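Local coordinates for protein putative sulfatase yidJ (PDB 2QZU) that probably hydrolyses sulfate esters as a metal-dependent arylsulfatase of the sulfatase family, at residues A35-G40 with P230-Y235; N197-E202 with L237-Y242; V226-P231 with T284-N289. All blocks are in the same frame, centred on the assembly; numbering follows the deposited sequence.

Contact 1 (A35-G40 with P230-Y235); sequences ADQYRG and PPHTGY
D36 OD2 is gripped by two cationic side chains, R80 NH2 and K132 NZ, while the other oxygen of the carboxylate makes a close C-H to oxygen contact with H232. D36 OD1 lies 3.1 Å from H232 CD2, and the two side chains run side by side in the same direction. Their flat groups stand almost upright to each other, with planes 84° apart. D36 CG, anti to its backbone N (chi1 -167°), brings the carboxylate alongside H232, and R80 and K132 hold it there. A second oxygen reaches the same ring carbon: Q37 OE1 is 3.2 Å from H232 CD2 and also accepts a bond from K326 NZ. Q37 NE2, at the other corner of the amide, makes a weak hydrogen bond of 3.0 Å to Y235 OH, bent to 121° at the hydrogen. A35 to Y38 form a type II beta turn at the end of strand 29-35. In the alkaline phosphatase clan, loops at this end of the central sheet build the active site. P231, which follows a cis peptide, packs against the turn. P231 CD lies 3.2 Å from D36 O, and P231 CG 3.5 Å from Q37 O. A35 CB and Y38 CD2 also touch P231 CD, at 3.9 and 4.0 Å. P230 O is buried beside A35 CB without a polar partner. H232 NE2 adds a weak hydrogen bond to E23 of the second subunit.

Contact 2 (N197-E202 with L237-Y242); sequences NQWGPE and LVPDRY
W199 and V238 bring the two backbones closest, with their CA atoms 7.1 Å apart. Each segment passes from a loop into the first turn of a helix, and W199 and P239 hold the N-cap positions. CG of W199, anti to the backbone N (chi1 -166°), carries the indole toward 237-242, where it crosses P239 at about a right angle. P239 CD sits over one indole face in a CH-pi contact, 3.5 Å from the centroid of the W199 five-membered ring. On the opposite face P201 CD lies over the ring centre, which leaves the indole between two prolines. This joins the starts of helices 200-213 and 240-244 beside helix 267-299 of the alpha/beta sulfatase fold, and L237 also packs on P26 of the second subunit. W199 NE1 gives a 2.9 Å hydrogen bond to a lone pair of L237 O, bent to 135° at the hydrogen, with the oxygen tilted 27° from the ring plane. V238 CG2 packs on W199 CZ2 at 3.7 Å. E202 and R241 meet tip to tip. R241 NH2 approaches E202 OE2 from above the carboxylate plane, a salt bridge of 2.7 Å. Q198 NE2 binds E202 OE1 on its anti side. Y242 lies obliquely to the indole, its OH hydrogen-bonded to E288.

Contact 3 (V226-P231 with T284-N289); sequences VSMNPP and TGVDEN
Strand 222-228 is an inner strand of the central mixed sheet, and this contact lays helix 267-299 against its end and the loop that follows. V286 is the helix residue at the middle of the contact. Its two methyl groups meet different partners. CG1, anti to the backbone N (chi1 162°), meets the selenium of M228, a selenomethionine in this crystal, with V286 CG1 to M228 SE at 3.9 Å. CG2 turns to the two prolines. V286 CG2 lies 3.5 Å from P230 O and 4.0 Å from P230 CB, and it brushes P231 CD at 4.4 Å. M228 and V286 run past each other in opposite directions. The M228 chain is extended beyond CG and carries the methyl past V286 to the next helical turn, where M228 CE rests 4.0 Å from N289 CB. Apart from the P230 carbonyl oxygen, which V286 CG2 faces, the meetings are between apolar groups, and the residues that take part are buried. N289 turns its polar end to its own helix. N289 ND2 makes a weak hydrogen bond of 3.1 Å to G285 O, one turn back, and N289 OD1 is bonded by R292 NH1. Other elements complete the surroundings: A35 of strand 29-35 touches V286, and P201 and A205 of helix 200-213 touch N289. A long helix packed on a largely parallel sheet through such side chains is characteristic of the alpha/beta sandwich of the sulfatases and the alkaline phosphatase clan.

The three contacts form one continuous region. Contacts 1 and 3 share P230 and P231, and their centres are about 8 Å apart. D36 N probably bonds to M228 O at 2.9 Å, which ties the ends of two neighbouring strands together. The centre of contact 2 is about 9 Å from that of contact 3 and 13 Å from that of contact 1. P230 CD touches P201 CG at 3.6 Å, and W199 CZ3 packs on G285 C at 3.5 Å. Contact 1 is linked to the likely active site: D36 OD2 pairs with R80, on helix 76-85, whose first residue S76 is the predicted 3-oxoalanine position, unmodified here. S227, in the strand segment of contact 3, bonds R80 as well. Contacts 1 and 2 also touch the second subunit.

Contact 1 (A35-G40 with P230-Y235)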
# COMPACT_ATOMS: atom_id res chain seq x y z
N ALA A 35 -20.57 6.89 -4.15
CA ALA A 35 -19.24 6.73 -3.59
C ALA A 35 -19.05 5.23 -3.56
O ALA A 35 -19.90 4.50 -3.03
CB ALA A 35 -19.18 7.32 -2.19
N ASP A 36 -17.95 4.76 -4.13
CA ASP A 36 -17.69 3.34 -4.19
C ASP A 36 -17.41 2.68 -2.84
O ASP A 36 -16.75 3.26 -1.97
CB ASP A 36 -16.52 3.10 -5.16
CG ASP A 36 -16.35 1.65 -5.54
OD1 ASP A 36 -15.91 0.85 -4.69
OD2 ASP A 36 -16.66 1.31 -6.70
N GLN A 37 -17.94 1.47 -2.65
CA GLN A 37 -17.70 0.70 -1.44
C GLN A 37 -18.17 1.36 -0.15
O GLN A 37 -17.53 1.24 0.90
CB GLN A 37 -16.21 0.38 -1.36
CG GLN A 37 -15.83 -0.78 -0.46
CD GLN A 37 -14.57 -1.46 -0.96
OE1 GLN A 37 -14.55 -2.02 -2.06
NE2 GLN A 37 -13.51 -1.43 -0.15
N TYR A 38 -19.32 2.04 -0.22
CA TYR A 38 -19.90 2.74 0.93
C TYR A 38 -21.01 1.89 1.58
O TYR A 38 -22.02 1.60 0.95
CB TYR A 38 -20.47 4.08 0.45
CG TYR A 38 -20.84 5.07 1.54
CD1 TYR A 38 -21.75 4.74 2.55
CD2 TYR A 38 -20.29 6.36 1.55
CE1 TYR A 38 -22.10 5.66 3.54
CE2 TYR A 38 -20.63 7.28 2.54
CZ TYR A 38 -21.54 6.93 3.53
OH TYR A 38 -21.88 7.83 4.51
N ARG A 39 -20.80 1.49 2.83
CA ARG A 39 -21.79 0.68 3.55
C ARG A 39 -23.04 1.47 3.94
O ARG A 39 -22.95 2.61 4.39
CB ARG A 39 -21.18 0.08 4.83
CG ARG A 39 -20.21 -1.05 4.57
CD ARG A 39 -19.86 -1.80 5.86
NE ARG A 39 -19.10 -1.00 6.82
CZ ARG A 39 -19.65 -0.28 7.80
NH1 ARG A 39 -20.96 -0.26 7.97
NH2 ARG A 39 -18.87 0.39 8.64
N GLY A 40 -24.20 0.83 3.77
CA GLY A 40 -25.46 1.48 4.09
C GLY A 40 -25.61 2.00 5.52
O GLY A 40 -26.17 3.07 5.73
N PRO A 230 -13.31 6.97 -3.06
CA PRO A 230 -13.36 6.65 -1.62
C PRO A 230 -14.84 6.49 -1.26
O PRO A 230 -15.69 7.09 -1.90
CB PRO A 230 -12.76 7.90 -0.98
CG PRO A 230 -11.84 8.45 -2.04
CD PRO A 230 -12.65 8.26 -3.31
N PRO A 231 -15.16 5.71 -0.21
CA PRO A 231 -14.29 4.98 0.71
C PRO A 231 -13.72 3.64 0.24
O PRO A 231 -13.42 2.77 1.05
CB PRO A 231 -15.18 4.82 1.94
CG PRO A 231 -16.52 4.60 1.33
CD PRO A 231 -16.57 5.62 0.22
N HIS A 232 -13.57 3.47 -1.07
CA HIS A 232 -12.99 2.24 -1.61
C HIS A 232 -11.52 2.25 -1.19
O HIS A 232 -10.96 3.31 -0.90
CB HIS A 232 -13.12 2.23 -3.14
CG HIS A 232 -12.50 1.03 -3.79
ND1 HIS A 232 -11.17 1.00 -4.19
CD2 HIS A 232 -13.02 -0.16 -4.16
CE1 HIS A 232 -10.92 -0.16 -4.77
NE2 HIS A 232 -12.02 -0.88 -4.76
N THR A 233 -10.89 1.08 -1.16
CA THR A 233 -9.51 0.97 -0.70
C THR A 233 -8.52 1.99 -1.13
O THR A 233 -8.58 2.58 -2.21
CB THR A 233 -8.89 -0.40 -0.97
OG1 THR A 233 -9.22 -0.82 -2.29
CG2 THR A 233 -9.36 -1.40 0.08
N GLY A 234 -7.54 2.09 -0.25
CA GLY A 234 -6.50 3.07 -0.32
C GLY A 234 -7.19 3.82 0.79
O GLY A 234 -7.39 5.03 0.70
N TYR A 235 -7.63 3.07 1.81
CA TYR A 235 -8.35 3.65 2.94
C TYR A 235 -7.54 4.75 3.61
O TYR A 235 -8.09 5.73 4.10
CB TYR A 235 -8.68 2.60 4.02
CG TYR A 235 -9.64 1.50 3.60
CD1 TYR A 235 -10.84 1.78 2.95
CD2 TYR A 235 -9.35 0.16 3.88
CE1 TYR A 235 -11.73 0.76 2.58
CE2 TYR A 235 -10.22 -0.86 3.53
CZ TYR A 235 -11.41 -0.56 2.88
OH TYR A 235 -12.25 -1.59 2.52

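Contact 2 (N197-E202 with L237-Y242)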
# COMPACT_ATOMS: atom_id res chain seq x y z
N ASN A 197 -3.10 16.78 -8.51
CA ASN A 197 -2.51 16.74 -7.17
C ASN A 197 -3.53 17.25 -6.16
O ASN A 197 -3.35 18.29 -5.53
CB ASN A 197 -1.24 17.60 -7.13
CG ASN A 197 -0.08 16.98 -7.90
OD1 ASN A 197 0.89 17.65 -8.22
ND2 ASN A 197 -0.18 15.68 -8.18
N GLN A 198 -4.62 16.50 -6.03
CA GLN A 198 -5.71 16.84 -5.12
C GLN A 198 -6.48 15.55 -4.84
O GLN A 198 -6.50 14.65 -5.68
CB GLN A 198 -6.62 17.88 -5.78
CG GLN A 198 -7.86 18.24 -4.99
CD GLN A 198 -8.53 19.50 -5.51
OE1 GLN A 198 -8.67 19.69 -6.72
NE2 GLN A 198 -8.96 20.37 -4.60
N TRP A 199 -7.10 15.46 -3.67
CA TRP A 199 -7.86 14.26 -3.33
C TRP A 199 -9.01 14.10 -4.32
O TRP A 199 -9.70 15.06 -4.63
CB TRP A 199 -8.39 14.37 -1.89
CG TRP A 199 -8.90 13.07 -1.31
CD1 TRP A 199 -8.28 11.85 -1.35
CD2 TRP A 199 -10.10 12.87 -0.56
NE1 TRP A 199 -9.02 10.91 -0.68
CE2 TRP A 199 -10.15 11.51 -0.18
CE3 TRP A 199 -11.15 13.72 -0.17
CZ2 TRP A 199 -11.20 10.97 0.57
CZ3 TRP A 199 -12.20 13.18 0.58
CH2 TRP A 199 -12.22 11.82 0.94
N GLY A 200 -9.18 12.88 -4.83
CA GLY A 200 -10.22 12.61 -5.81
C GLY A 200 -11.56 13.30 -5.60
O GLY A 200 -11.98 14.08 -6.46
N PRO A 201 -12.25 13.03 -4.48
CA PRO A 201 -13.56 13.64 -4.18
C PRO A 201 -13.54 15.16 -4.23
O PRO A 201 -14.54 15.78 -4.58
CB PRO A 201 -13.87 13.10 -2.79
CG PRO A 201 -13.23 11.74 -2.82
CD PRO A 201 -11.89 12.05 -3.45
N GLU A 202 -12.41 15.74 -3.85
CA GLU A 202 -12.25 17.19 -3.84
C GLU A 202 -12.26 17.74 -5.26
O GLU A 202 -12.97 18.71 -5.56
CB GLU A 202 -10.93 17.59 -3.18
CG GLU A 202 -11.02 17.88 -1.71
CD GLU A 202 -9.70 18.37 -1.14
OE1 GLU A 202 -9.11 19.29 -1.74
OE2 GLU A 202 -9.26 17.84 -0.10
N LEU A 237 -5.49 6.69 2.13
CA LEU A 237 -5.28 7.78 1.18
C LEU A 237 -6.41 8.80 1.25
O LEU A 237 -7.23 8.93 0.33
CB LEU A 237 -5.13 7.20 -0.22
CG LEU A 237 -4.03 6.14 -0.36
CD1 LEU A 237 -4.09 5.54 -1.76
CD2 LEU A 237 -2.66 6.75 -0.09
N VAL A 238 -6.45 9.51 2.37
CA VAL A 238 -7.44 10.53 2.65
C VAL A 238 -6.73 11.65 3.41
O VAL A 238 -5.83 11.39 4.21
CB VAL A 238 -8.60 9.94 3.50
CG1 VAL A 238 -8.05 9.27 4.76
CG2 VAL A 238 -9.60 11.03 3.86
N PRO A 239 -7.11 12.92 3.16
CA PRO A 239 -6.46 14.03 3.86
C PRO A 239 -6.45 13.89 5.38
O PRO A 239 -7.41 13.41 5.98
CB PRO A 239 -7.25 15.24 3.39
CG PRO A 239 -7.57 14.86 1.96
CD PRO A 239 -8.03 13.43 2.13
N ASP A 240 -5.35 14.33 5.98
CA ASP A 240 -5.15 14.26 7.42
C ASP A 240 -6.25 14.88 8.26
O ASP A 240 -6.55 14.38 9.34
CB ASP A 240 -3.81 14.90 7.80
CG ASP A 240 -2.64 14.18 7.16
OD1 ASP A 240 -2.61 12.94 7.20
OD2 ASP A 240 -1.74 14.87 6.62
N ARG A 241 -6.85 15.97 7.78
CA ARG A 241 -7.90 16.61 8.56
C ARG A 241 -9.09 15.69 8.82
O ARG A 241 -9.76 15.81 9.84
CB ARG A 241 -8.35 17.92 7.89
CG ARG A 241 -8.86 17.81 6.46
CD ARG A 241 -9.23 19.19 5.93
NE ARG A 241 -9.83 19.17 4.60
CZ ARG A 241 -9.16 18.96 3.47
NH1 ARG A 241 -7.85 18.75 3.50
NH2 ARG A 241 -9.80 18.98 2.31
N TYR A 242 -9.36 14.77 7.90
CA TYR A 242 -10.47 13.84 8.09
C TYR A 242 -10.06 12.73 9.06
O TYR A 242 -10.90 12.21 9.80
CB TYR A 242 -10.92 13.28 6.75
CG TYR A 242 -11.40 14.37 5.82
CD1 TYR A 242 -12.49 15.17 6.16
CD2 TYR A 242 -10.75 14.62 4.62
CE1 TYR A 242 -12.91 16.21 5.34
CE2 TYR A 242 -11.16 15.66 3.78
CZ TYR A 242 -12.24 16.44 4.15
OH TYR A 242 -12.65 17.46 3.33

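Contact 3 (V226-P231 with T284-N289)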
# COMPACT_ATOMS: atom_id res chain seq x y z
N VAL A 226 -21.73 11.87 -10.54
CA VAL A 226 -20.47 12.14 -9.87
C VAL A 226 -20.17 10.81 -9.16
O VAL A 226 -20.83 10.46 -8.18
CB VAL A 226 -20.58 13.29 -8.84
CG1 VAL A 226 -19.23 13.54 -8.19
CG2 VAL A 226 -21.08 14.55 -9.53
N SER A 227 -19.19 10.08 -9.68
CA SER A 227 -18.81 8.77 -9.17
C SER A 227 -17.48 8.84 -8.42
O SER A 227 -16.41 8.76 -9.04
CB SER A 227 -18.73 7.79 -10.34
OG SER A 227 -18.36 6.49 -9.92
N MSE A 228 -17.55 8.96 -7.10
CA MSE A 228 -16.34 9.06 -6.27
C MSE A 228 -15.79 7.70 -5.89
O MSE A 228 -16.55 6.74 -5.73
CB MSE A 228 -16.65 9.87 -5.02
CG MSE A 228 -17.10 11.30 -5.31
SE MSE A 228 -17.67 12.21 -3.69
CE MSE A 228 -17.96 13.98 -4.44
N ASN A 229 -14.48 7.62 -5.74
CA ASN A 229 -13.82 6.36 -5.40
C ASN A 229 -13.84 6.05 -3.90
O ASN A 229 -14.31 4.99 -3.49
CB ASN A 229 -12.39 6.35 -5.95
CG ASN A 229 -11.90 4.95 -6.28
OD1 ASN A 229 -12.11 4.02 -5.50
ND2 ASN A 229 -11.26 4.79 -7.43
N PRO A 230 -13.31 6.97 -3.06
CA PRO A 230 -13.36 6.65 -1.62
C PRO A 230 -14.84 6.49 -1.26
O PRO A 230 -15.69 7.09 -1.90
CB PRO A 230 -12.76 7.90 -0.98
CG PRO A 230 -11.84 8.45 -2.04
CD PRO A 230 -12.65 8.26 -3.31
N PRO A 231 -15.16 5.71 -0.21
CA PRO A 231 -14.29 4.98 0.71
C PRO A 231 -13.72 3.64 0.24
O PRO A 231 -13.42 2.77 1.05
CB PRO A 231 -15.18 4.82 1.94
CG PRO A 231 -16.52 4.60 1.33
CD PRO A 231 -16.57 5.62 0.22
N THR A 284 -16.33 10.69 5.87
CA THR A 284 -16.54 12.06 6.28
C THR A 284 -16.01 13.02 5.21
O THR A 284 -16.61 14.06 4.95
CB THR A 284 -15.86 12.33 7.64
OG1 THR A 284 -16.54 11.56 8.64
CG2 THR A 284 -15.95 13.80 8.01
N GLY A 285 -14.90 12.65 4.58
CA GLY A 285 -14.34 13.49 3.52
C GLY A 285 -15.27 13.50 2.32
O GLY A 285 -15.51 14.54 1.71
N VAL A 286 -15.80 12.33 1.98
CA VAL A 286 -16.73 12.23 0.86
C VAL A 286 -17.95 13.10 1.19
O VAL A 286 -18.43 13.86 0.35
CB VAL A 286 -17.17 10.76 0.63
CG1 VAL A 286 -18.44 10.71 -0.21
CG2 VAL A 286 -16.06 10.01 -0.10
N ASP A 287 -18.42 12.99 2.43
CA ASP A 287 -19.58 13.75 2.89
C ASP A 287 -19.40 15.25 2.68
O ASP A 287 -20.30 15.93 2.18
CB ASP A 287 -19.81 13.47 4.38
CG ASP A 287 -21.03 14.18 4.93
OD1 ASP A 287 -22.16 13.71 4.68
OD2 ASP A 287 -20.86 15.22 5.61
N GLU A 288 -18.24 15.77 3.05
CA GLU A 288 -17.97 17.20 2.90
C GLU A 288 -18.04 17.63 1.44
O GLU A 288 -18.55 18.71 1.13
CB GLU A 288 -16.60 17.55 3.50
CG GLU A 288 -16.23 19.02 3.34
CD GLU A 288 -15.09 19.43 4.25
OE1 GLU A 288 -15.29 19.48 5.48
OE2 GLU A 288 -13.99 19.71 3.73
N ASN A 289 -17.53 16.80 0.54
CA ASN A 289 -17.56 17.15 -0.86
C ASN A 289 -18.95 17.02 -1.46
O ASN A 289 -19.30 17.73 -2.40
CB ASN A 289 -16.51 16.34 -1.62
CG ASN A 289 -15.11 16.86 -1.37
OD1 ASN A 289 -14.78 17.98 -1.77
ND2 ASN A 289 -14.29 16.08 -0.67